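Local coordinates for protein MmeI (Methylophilus methylotrophus, PDB 5HR4) that recognises and cuts DNA as a restriction-modification enzyme and probably methylates adenine at N6 with S-adenosyl-L-methionine as the methyl donor, at residues Leu209-Ile214 with Asp281-Asp286; Thr202-Lys207 with Ala253-Asn258; Asp224-Ile229 with Pro268-Lys273. All coordinates share one frame; numbering follows the deposited sequence.

Contact 1: residues Leu209-Ile214 with Asp281-Asp286; sequences LFQEYI and DLCSLD. With CA (calcium ion), chain G.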
loop_
_atom_site.group_PDB
_atom_site.type_symbol
_atom_site.label_atom_id
_atom_site.label_comp_id
_atom_site.label_asym_id
_atom_site.label_seq_id
_atom_site.Cartn_x
_atom_site.Cartn_y
_atom_site.Cartn_z
ATOM N N LEU A 209 8.419 -37.193 -15.107
ATOM C CA LEU A 209 9.728 -37.639 -15.573
ATOM C C LEU A 209 10.845 -37.088 -14.696
ATOM O O LEU A 209 11.802 -37.798 -14.367
ATOM C CB LEU A 209 9.935 -37.221 -17.020
ATOM C CG LEU A 209 11.004 -38.056 -17.693
ATOM C CD1 LEU A 209 10.461 -39.442 -17.952
ATOM C CD2 LEU A 209 11.424 -37.378 -18.973
ATOM N N PHE A 210 10.727 -35.825 -14.294
ATOM C CA PHE A 210 11.696 -35.241 -13.380
ATOM C C PHE A 210 11.737 -36.004 -12.069
ATOM O O PHE A 210 12.813 -36.377 -11.591
ATOM C CB PHE A 210 11.365 -33.771 -13.137
ATOM C CG PHE A 210 12.402 -33.051 -12.354
ATOM C CD1 PHE A 210 13.745 -33.228 -12.647
ATOM C CD2 PHE A 210 12.046 -32.194 -11.328
ATOM C CE1 PHE A 210 14.711 -32.580 -11.923
ATOM C CE2 PHE A 210 13.007 -31.532 -10.607
ATOM C CZ PHE A 210 14.342 -31.722 -10.907
ATOM N N GLN A 211 10.569 -36.250 -11.469
ATOM C CA GLN A 211 10.541 -36.940 -10.185
ATOM C C GLN A 211 11.097 -38.347 -10.310
ATOM O O GLN A 211 11.894 -38.785 -9.471
ATOM C CB GLN A 211 9.121 -36.987 -9.614
ATOM C CG GLN A 211 9.066 -37.753 -8.285
ATOM C CD GLN A 211 7.677 -37.830 -7.694
ATOM O OE1 GLN A 211 6.855 -36.942 -7.904
ATOM N NE2 GLN A 211 7.406 -38.896 -6.943
ATOM N N GLU A 212 10.700 -39.071 -11.358
ATOM C CA GLU A 212 11.176 -40.440 -11.504
ATOM C C GLU A 212 12.687 -40.471 -11.656
ATOM O O GLU A 212 13.357 -41.319 -11.054
ATOM C CB GLU A 212 10.492 -41.117 -12.690
ATOM C CG GLU A 212 9.011 -41.422 -12.443
ATOM C CD GLU A 212 8.206 -41.609 -13.731
ATOM O OE1 GLU A 212 8.800 -42.011 -14.767
ATOM O OE2 GLU A 212 6.978 -41.341 -13.697
ATOM N N TYR A 213 13.246 -39.535 -12.426
ATOM C CA TYR A 213 14.692 -39.519 -12.618
ATOM C C TYR A 213 15.401 -39.353 -11.282
ATOM O O TYR A 213 16.275 -40.152 -10.921
ATOM C CB TYR A 213 15.092 -38.409 -13.596
ATOM C CG TYR A 213 16.565 -38.431 -13.930
ATOM C CD1 TYR A 213 17.034 -39.041 -15.092
ATOM C CD2 TYR A 213 17.498 -37.858 -13.071
ATOM C CE1 TYR A 213 18.395 -39.066 -15.383
ATOM C CE2 TYR A 213 18.842 -37.883 -13.349
ATOM C CZ TYR A 213 19.292 -38.485 -14.497
ATOM O OH TYR A 213 20.650 -38.488 -14.753
ATOM N N ILE A 214 15.017 -38.326 -10.524
ATOM C CA ILE A 214 15.581 -38.110 -9.199
ATOM C C ILE A 214 15.433 -39.365 -8.340
ATOM O O ILE A 214 16.375 -39.788 -7.660
ATOM C CB ILE A 214 14.915 -36.879 -8.554
ATOM C CG1 ILE A 214 15.076 -35.663 -9.467
ATOM C CG2 ILE A 214 15.512 -36.573 -7.193
ATOM C CD1 ILE A 214 14.438 -34.416 -8.926
ATOM N N ASP A 281 9.691 -33.924 -2.226
ATOM C CA ASP A 281 8.453 -33.465 -1.615
ATOM C C ASP A 281 7.697 -32.525 -2.544
ATOM O O ASP A 281 6.488 -32.675 -2.748
ATOM C CB ASP A 281 8.785 -32.768 -0.307
ATOM C CG ASP A 281 7.761 -32.995 0.720
ATOM O OD1 ASP A 281 6.735 -32.281 0.669
ATOM O OD2 ASP A 281 7.995 -33.884 1.569
ATOM N N LEU A 282 8.394 -31.531 -3.099
ATOM C CA LEU A 282 7.739 -30.618 -4.028
ATOM C C LEU A 282 7.261 -31.358 -5.276
ATOM O O LEU A 282 6.185 -31.058 -5.813
ATOM C CB LEU A 282 8.689 -29.474 -4.388
ATOM C CG LEU A 282 8.984 -28.451 -3.285
ATOM C CD1 LEU A 282 9.978 -27.413 -3.763
ATOM C CD2 LEU A 282 7.703 -27.770 -2.839
ATOM N N CYS A 283 8.034 -32.345 -5.743
ATOM C CA CYS A 283 7.634 -33.075 -6.947
ATOM C C CYS A 283 6.305 -33.781 -6.748
ATOM O O CYS A 283 5.485 -33.846 -7.671
ATOM C CB CYS A 283 8.692 -34.103 -7.350
ATOM S SG CYS A 283 10.231 -33.423 -7.935
ATOM N N SER A 284 6.079 -34.336 -5.557
ATOM C CA SER A 284 4.891 -35.161 -5.386
ATOM C C SER A 284 3.596 -34.357 -5.429
ATOM O O SER A 284 2.528 -34.961 -5.562
ATOM C CB SER A 284 4.977 -35.953 -4.084
ATOM O OG SER A 284 4.902 -35.086 -2.977
ATOM N N LEU A 285 3.655 -33.027 -5.348
ATOM C CA LEU A 285 2.466 -32.207 -5.522
ATOM C C LEU A 285 2.183 -31.980 -7.009
ATOM O O LEU A 285 3.008 -32.260 -7.884
ATOM C CB LEU A 285 2.629 -30.875 -4.803
ATOM C CG LEU A 285 3.021 -30.982 -3.329
ATOM C CD1 LEU A 285 3.207 -29.604 -2.711
ATOM C CD2 LEU A 285 1.998 -31.781 -2.554
ATOM N N ASP A 286 0.993 -31.460 -7.296
ATOM C CA ASP A 286 0.582 -31.151 -8.661
ATOM C C ASP A 286 0.747 -29.648 -8.867
ATOM O O ASP A 286 0.033 -28.847 -8.256
ATOM C CB ASP A 286 -0.860 -31.603 -8.906
ATOM C CG ASP A 286 -1.274 -31.505 -10.369
ATOM O OD1 ASP A 286 -0.385 -31.464 -11.250
ATOM O OD2 ASP A 286 -2.500 -31.485 -10.643
HETATM CA CA CA G . 4.055 -33.518 -9.404
HETATM O O HOH W 1 5.418 -35.330 -10.208
#
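Gln-211, on the helix 209-217, reaches across to Cys-283 on helix 273-283, and the two residues carry most of this small, buried contact. The Gln-211 side chain leaves with CG anti to the backbone N (chi1 178°) and stays extended beyond it, so it runs alongside the cysteine methylene. Its CB lies 3.7 Å from Cys-283 CB, and its CG comes 3.8 Å from that same carbon. CD follows closely, and at the tip the amide divides its work. Gln-211 OE1 accepts a hydrogen bond from water 1 at 3.2 Å, while NE2 donates to Glu-215 one turn further along the helix, which fixes which way the amide is turned. Water 1 is itself a calcium ligand, 2.4 Å from the ion. The protein binds the ion directly through Cys-283 O at 2.3 Å and Leu-285 O at 2.2 Å, joined by Gln-158 OE1 and Asp-201 OD2. Cysteine therefore serves calcium through its main-chain oxygen, a hard ligand, and leaves the soft sulfur for apolar company. Cys-283 SG stands beside the backbone N, anti to the carbonyl carbon, and makes an oblique sulfur-aromatic contact, 4.0 Å from Phe-210 CD2; Ile-214 CD1 lies near the sulfur and over one face of that ring. Gln-211 is thus a second-shell residue: a neutral, long amide whose oxygen accepts a hydrogen bond from the bound water, probably helping to turn the water's oxygen toward the metal without adding charge to the site.

Contact 2: residues Thr202-Lys207 with Ala253-Asn258; sequences TTIFEK and AFPYIN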
loop_
_atom_site.group_PDB
_atom_site.type_symbol
_atom_site.label_atom_id
_atom_site.label_comp_id
_atom_site.label_asym_id
_atom_site.label_seq_id
_atom_site.Cartn_x
_atom_site.Cartn_y
_atom_site.Cartn_z
ATOM N N THR A 202 2.485 -31.521 -16.319
ATOM C CA THR A 202 1.775 -31.201 -17.533
ATOM C C THR A 202 2.374 -32.101 -18.614
ATOM O O THR A 202 3.093 -33.071 -18.318
ATOM C CB THR A 202 1.896 -29.699 -17.803
ATOM O OG1 THR A 202 1.390 -28.986 -16.656
ATOM C CG2 THR A 202 1.078 -29.308 -19.015
ATOM N N THR A 203 2.097 -31.791 -19.864
ATOM C CA THR A 203 2.576 -32.616 -20.953
ATOM C C THR A 203 3.891 -32.119 -21.532
ATOM O O THR A 203 4.265 -32.540 -22.631
ATOM C CB THR A 203 1.507 -32.676 -22.030
ATOM O OG1 THR A 203 1.097 -31.336 -22.335
ATOM C CG2 THR A 203 0.314 -33.462 -21.497
ATOM N N ILE A 204 4.596 -31.237 -20.824
ATOM C CA ILE A 204 5.864 -30.733 -21.336
ATOM C C ILE A 204 6.936 -31.811 -21.242
ATOM O O ILE A 204 7.583 -32.152 -22.239
ATOM C CB ILE A 204 6.285 -29.457 -20.595
ATOM C CG1 ILE A 204 5.250 -28.362 -20.824
ATOM C CG2 ILE A 204 7.632 -29.014 -21.120
ATOM C CD1 ILE A 204 5.592 -27.060 -20.168
ATOM N N PHE A 205 7.164 -32.331 -20.037
ATOM C CA PHE A 205 7.799 -33.628 -19.860
ATOM C C PHE A 205 6.714 -34.699 -19.797
ATOM O O PHE A 205 5.568 -34.420 -19.438
ATOM C CB PHE A 205 8.619 -33.713 -18.564
ATOM C CG PHE A 205 9.649 -32.632 -18.380
ATOM C CD1 PHE A 205 9.999 -31.773 -19.402
ATOM C CD2 PHE A 205 10.298 -32.505 -17.159
ATOM C CE1 PHE A 205 10.961 -30.789 -19.206
ATOM C CE2 PHE A 205 11.265 -31.531 -16.961
ATOM C CZ PHE A 205 11.596 -30.673 -17.988
ATOM N N GLU A 206 7.093 -35.936 -20.129
ATOM C CA GLU A 206 6.278 -37.083 -19.758
ATOM C C GLU A 206 5.968 -37.013 -18.274
ATOM O O GLU A 206 6.803 -36.594 -17.472
ATOM C CB GLU A 206 6.998 -38.401 -20.040
ATOM C CG GLU A 206 7.222 -38.769 -21.492
ATOM C CD GLU A 206 7.975 -40.093 -21.609
ATOM O OE1 GLU A 206 7.646 -41.022 -20.830
ATOM O OE2 GLU A 206 8.909 -40.202 -22.443
ATOM N N LYS A 207 4.765 -37.446 -17.911
ATOM C CA LYS A 207 4.272 -37.306 -16.547
ATOM C C LYS A 207 5.302 -37.792 -15.540
ATOM O O LYS A 207 5.769 -38.933 -15.610
ATOM C CB LYS A 207 2.958 -38.079 -16.387
ATOM C CG LYS A 207 2.131 -37.636 -15.184
ATOM C CD LYS A 207 0.620 -37.699 -15.470
ATOM C CE LYS A 207 -0.181 -36.968 -14.376
ATOM N NZ LYS A 207 -1.669 -37.063 -14.545
ATOM N N ALA A 253 15.011 -38.538 -22.572
ATOM C CA ALA A 253 13.567 -38.366 -22.615
ATOM C C ALA A 253 13.125 -36.926 -22.388
ATOM O O ALA A 253 11.945 -36.630 -22.580
ATOM C CB ALA A 253 12.899 -39.281 -21.589
ATOM N N PHE A 254 13.985 -36.069 -22.019
ATOM C CA PHE A 254 13.558 -34.705 -21.720
ATOM C C PHE A 254 13.612 -33.844 -22.971
ATOM O O PHE A 254 14.586 -33.903 -23.721
ATOM C CB PHE A 254 14.445 -34.072 -20.650
ATOM C CG PHE A 254 14.204 -34.601 -19.281
ATOM C CD1 PHE A 254 13.309 -33.973 -18.434
ATOM C CD2 PHE A 254 14.857 -35.730 -18.843
ATOM C CE1 PHE A 254 13.072 -34.467 -17.163
ATOM C CE2 PHE A 254 14.628 -36.227 -17.577
ATOM C CZ PHE A 254 13.729 -35.598 -16.737
ATOM N N PRO A 255 12.605 -33.018 -23.203
ATOM C CA PRO A 255 12.566 -32.247 -24.451
ATOM C C PRO A 255 13.587 -31.129 -24.428
ATOM O O PRO A 255 14.084 -30.732 -23.375
ATOM C CB PRO A 255 11.143 -31.680 -24.464
ATOM C CG PRO A 255 10.835 -31.485 -22.962
ATOM C CD PRO A 255 11.522 -32.635 -22.266
ATOM N N TYR A 256 13.857 -30.597 -25.611
ATOM C CA TYR A 256 14.586 -29.340 -25.748
ATOM C C TYR A 256 13.674 -28.159 -25.395
ATOM O O TYR A 256 12.547 -28.056 -25.904
ATOM C CB TYR A 256 15.128 -29.240 -27.181
ATOM C CG TYR A 256 15.644 -27.889 -27.634
ATOM C CD1 TYR A 256 16.776 -27.310 -27.055
ATOM C CD2 TYR A 256 15.022 -27.203 -28.680
ATOM C CE1 TYR A 256 17.251 -26.065 -27.489
ATOM C CE2 TYR A 256 15.488 -25.965 -29.118
ATOM C CZ TYR A 256 16.603 -25.396 -28.528
ATOM O OH TYR A 256 17.054 -24.152 -28.976
ATOM N N ILE A 257 14.145 -27.273 -24.506
ATOM C CA ILE A 257 13.335 -26.162 -24.005
ATOM C C ILE A 257 13.899 -24.797 -24.435
ATOM O O ILE A 257 13.160 -23.936 -24.924
ATOM C CB ILE A 257 13.182 -26.243 -22.469
ATOM C CG1 ILE A 257 12.603 -27.597 -22.072
ATOM C CG2 ILE A 257 12.276 -25.144 -21.962
ATOM C CD1 ILE A 257 11.096 -27.657 -22.291
ATOM N N ASN A 258 15.186 -24.561 -24.190
ATOM C CA ASN A 258 15.958 -23.395 -24.679
ATOM C C ASN A 258 15.405 -22.122 -24.059
ATOM O O ASN A 258 15.108 -22.089 -22.855
ATOM C CB ASN A 258 15.965 -23.341 -26.155
ATOM C CG ASN A 258 16.918 -22.284 -26.704
ATOM O OD1 ASN A 258 16.801 -21.916 -27.880
ATOM N ND2 ASN A 258 17.880 -21.799 -25.866
#
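The rings of Phe-205 and Phe-254 stand almost perpendicular here, their planes at 87° and their centroids 4.8 Å apart. The pair is a T-shaped stack in which Phe-254 presents its edge and Phe-205 its face. Both side chains set CG beside the backbone N (chi1 -54° for Phe-205, -74° for Phe-254), and the two cross obliquely. The CD1 corner of Phe-254 sits over the middle of the Phe-205 ring, while its CE1 lies 3.4 Å from Phe-205 CD2. Proline follows at once in the chain: the side chains of Pro-255 and Phe-205 cross at about a right angle, Pro-255 CD lying 3.4 Å from Phe-205 CD1. Ile-257 comes to the ring's edge, where its CD1 lies near the plane of Phe-205. Ile-257 CD1 also reaches Ile-204 CG2 at 3.9 Å, the two isoleucine side chains crossing at about a right angle, and Ile-204 O lies 3.4 Å from Pro-255 CG. These irregular segments are loops of the helicase spacer domain, one joining helices 183-200 and 209-217, the other helices 249-252 and 259-262. A backbone hydrogen bond joins Phe-205 to Ala-199, and Phe-254 O accepts one from the Arg-243 side chain (NH1). No hydrogen bond spans the contact, so the loops are matched by shape and by the weak attraction of an aromatic edge for a pi face, for which two flat rings, a compact proline and branched isoleucines are well suited.

Contact 3: residues Asp224-Ile229 with Pro268-Lys273; sequences DLAHHI and PAQFDK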
loop_
_atom_site.group_PDB
_atom_site.type_symbol
_atom_site.label_atom_id
_atom_site.label_comp_id
_atom_site.label_asym_id
_atom_site.label_seq_id
_atom_site.Cartn_x
_atom_site.Cartn_y
_atom_site.Cartn_z
ATOM N N ASP A 224 25.098 -36.898 -5.057
ATOM C CA ASP A 224 25.268 -36.761 -6.498
ATOM C C ASP A 224 24.162 -35.957 -7.182
ATOM O O ASP A 224 24.220 -35.770 -8.402
ATOM C CB ASP A 224 25.373 -38.155 -7.143
ATOM C CG ASP A 224 24.054 -38.937 -7.111
ATOM O OD1 ASP A 224 23.173 -38.651 -6.261
ATOM O OD2 ASP A 224 23.907 -39.862 -7.942
ATOM N N LEU A 225 23.175 -35.456 -6.439
ATOM C CA LEU A 225 22.004 -34.876 -7.091
ATOM C C LEU A 225 22.368 -33.667 -7.938
ATOM O O LEU A 225 21.810 -33.474 -9.027
ATOM C CB LEU A 225 20.956 -34.484 -6.058
ATOM C CG LEU A 225 19.792 -33.703 -6.645
ATOM C CD1 LEU A 225 19.035 -34.544 -7.696
ATOM C CD2 LEU A 225 18.888 -33.303 -5.506
ATOM N N ALA A 226 23.296 -32.835 -7.464
ATOM C CA ALA A 226 23.547 -31.595 -8.181
ATOM C C ALA A 226 24.315 -31.821 -9.470
ATOM O O ALA A 226 24.231 -30.977 -10.374
ATOM C CB ALA A 226 24.289 -30.600 -7.299
ATOM N N HIS A 227 25.053 -32.931 -9.578
ATOM C CA HIS A 227 25.708 -33.237 -10.844
ATOM C C HIS A 227 24.668 -33.538 -11.904
ATOM O O HIS A 227 24.698 -32.964 -12.998
ATOM C CB HIS A 227 26.668 -34.431 -10.720
ATOM C CG HIS A 227 27.545 -34.408 -9.509
ATOM N ND1 HIS A 227 28.104 -33.251 -9.009
ATOM C CD2 HIS A 227 27.950 -35.409 -8.687
ATOM C CE1 HIS A 227 28.819 -33.540 -7.934
ATOM N NE2 HIS A 227 28.742 -34.842 -7.716
ATOM N N HIS A 228 23.739 -34.452 -11.585
ATOM C CA HIS A 228 22.701 -34.841 -12.533
ATOM C C HIS A 228 21.828 -33.657 -12.908
ATOM O O HIS A 228 21.429 -33.519 -14.065
ATOM C CB HIS A 228 21.837 -35.957 -11.956
ATOM C CG HIS A 228 22.529 -37.278 -11.850
ATOM N ND1 HIS A 228 22.216 -38.346 -12.660
ATOM C CD2 HIS A 228 23.496 -37.715 -11.011
ATOM C CE1 HIS A 228 22.965 -39.383 -12.329
ATOM N NE2 HIS A 228 23.749 -39.028 -11.328
ATOM N N ILE A 229 21.498 -32.796 -11.948
ATOM C CA ILE A 229 20.685 -31.641 -12.319
ATOM C C ILE A 229 21.454 -30.758 -13.300
ATOM O O ILE A 229 20.896 -30.296 -14.301
ATOM C CB ILE A 229 20.203 -30.882 -11.063
ATOM C CG1 ILE A 229 19.149 -31.733 -10.356
ATOM C CG2 ILE A 229 19.586 -29.536 -11.419
ATOM C CD1 ILE A 229 18.461 -31.048 -9.194
ATOM N N PRO A 268 27.609 -25.927 -10.512
ATOM C CA PRO A 268 26.831 -26.977 -9.843
ATOM C C PRO A 268 26.717 -26.711 -8.350
ATOM O O PRO A 268 27.631 -26.172 -7.718
ATOM C CB PRO A 268 27.634 -28.249 -10.122
ATOM C CG PRO A 268 29.069 -27.745 -10.245
ATOM C CD PRO A 268 28.998 -26.339 -10.799
ATOM N N ALA A 269 25.570 -27.080 -7.791
ATOM C CA ALA A 269 25.269 -26.871 -6.382
ATOM C C ALA A 269 25.683 -28.116 -5.597
ATOM O O ALA A 269 26.490 -28.923 -6.072
ATOM C CB ALA A 269 23.775 -26.559 -6.199
ATOM N N GLN A 270 25.132 -28.281 -4.393
ATOM C CA GLN A 270 25.376 -29.472 -3.591
ATOM C C GLN A 270 24.184 -29.698 -2.677
ATOM O O GLN A 270 23.684 -28.753 -2.060
ATOM C CB GLN A 270 26.667 -29.358 -2.771
ATOM C CG GLN A 270 26.999 -30.621 -1.983
ATOM C CD GLN A 270 27.288 -31.835 -2.865
ATOM O OE1 GLN A 270 26.834 -31.929 -4.004
ATOM N NE2 GLN A 270 28.060 -32.771 -2.335
ATOM N N PHE A 271 23.725 -30.942 -2.613
ATOM C CA PHE A 271 22.537 -31.313 -1.866
ATOM C C PHE A 271 22.917 -32.308 -0.772
ATOM O O PHE A 271 23.989 -32.916 -0.798
ATOM C CB PHE A 271 21.455 -31.924 -2.791
ATOM C CG PHE A 271 20.755 -30.926 -3.689
ATOM C CD1 PHE A 271 21.304 -30.553 -4.904
ATOM C CD2 PHE A 271 19.513 -30.409 -3.345
ATOM C CE1 PHE A 271 20.646 -29.647 -5.741
ATOM C CE2 PHE A 271 18.847 -29.500 -4.182
ATOM C CZ PHE A 271 19.423 -29.119 -5.374
ATOM N N ASP A 272 22.029 -32.465 0.209
ATOM C CA ASP A 272 22.134 -33.609 1.105
ATOM C C ASP A 272 20.796 -34.344 1.159
ATOM O O ASP A 272 19.911 -34.102 0.325
ATOM C CB ASP A 272 22.592 -33.166 2.498
ATOM C CG ASP A 272 21.591 -32.243 3.180
ATOM O OD1 ASP A 272 20.654 -31.756 2.504
ATOM O OD2 ASP A 272 21.748 -31.999 4.403
ATOM N N LYS A 273 20.642 -35.235 2.140
ATOM C CA LYS A 273 19.438 -36.052 2.236
ATOM C C LYS A 273 18.187 -35.184 2.347
ATOM O O LYS A 273 17.222 -35.366 1.595
ATOM C CB LYS A 273 19.566 -37.005 3.429
ATOM C CG LYS A 273 18.447 -38.032 3.571
ATOM C CD LYS A 273 18.918 -39.253 4.356
ATOM C CE LYS A 273 17.762 -40.171 4.711
ATOM N NZ LYS A 273 16.816 -39.479 5.647
HETATM O O HOH W 2 24.124 -33.120 -4.971
#
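A CH-pi contact lies where the first turn of helix 225-235 meets the extended segment before helix 273-283. Leu-225, its CG anti to the backbone N (chi1 172°), lays CD2 over one face of Phe-271, 3.6 Å from the ring centroid and 16° off the ring normal, shifted somewhat toward the rim. Other apolar touches surround that ring: Ala-226 CB meets its edge, 3.8 Å from Phe-271 CD1, and Ile-229 CD1 approaches obliquely, 4.3 Å from CE1 of the same ring. Alanine suits its place because its small methyl fits against the backbone at Ala-269 O. A serine in place of Phe-271 would lose the ring under Leu-225 CD2 and would probably leave the helix turn poorly packed against this segment. The residue after the ring is a helix N-cap: Asp-272, just before helix 273-283, turns OD1 to the backbone N of Met-275, so Phe-271 immediately precedes a capped helix start. No direct hydrogen bond crosses between the segments, but one water bridges them. Water 2 accepts hydrogen bonds from Ala-226 N at 2.6 Å and from Phe-271 N at 3.2 Å, bridging an amide of the first helical turn to one of the loop. It lies at the edge of the Phe-271 ring, near its plane. Tyr-189 of helix 183-200 also touches Phe-271, Ala-269 and Ile-229.

Helix 209-217 joins all three contacts. Contacts 1 and 2 have centres 13 Å apart and meet where Leu-209 CD2 packs 3.7 Å from Phe-254 CZ. Contact 3, nested within the chain loop that contact 1 closes, is centred 15 Å from it; the next helix, 225-235, is linked back by a probable hydrogen bond of 2.6 Å between Tyr-213 OH and His-228 ND1. Contacts 2 and 3 do not touch, their nearest atoms being about 8 Å apart. Contact 1 alone supplies calcium ligands; the Phe-205 side chain of contact 2 stays about 10 Å from the ion. All three lie far from the DNA, contact 1 about 26 Å away at its nearest atom.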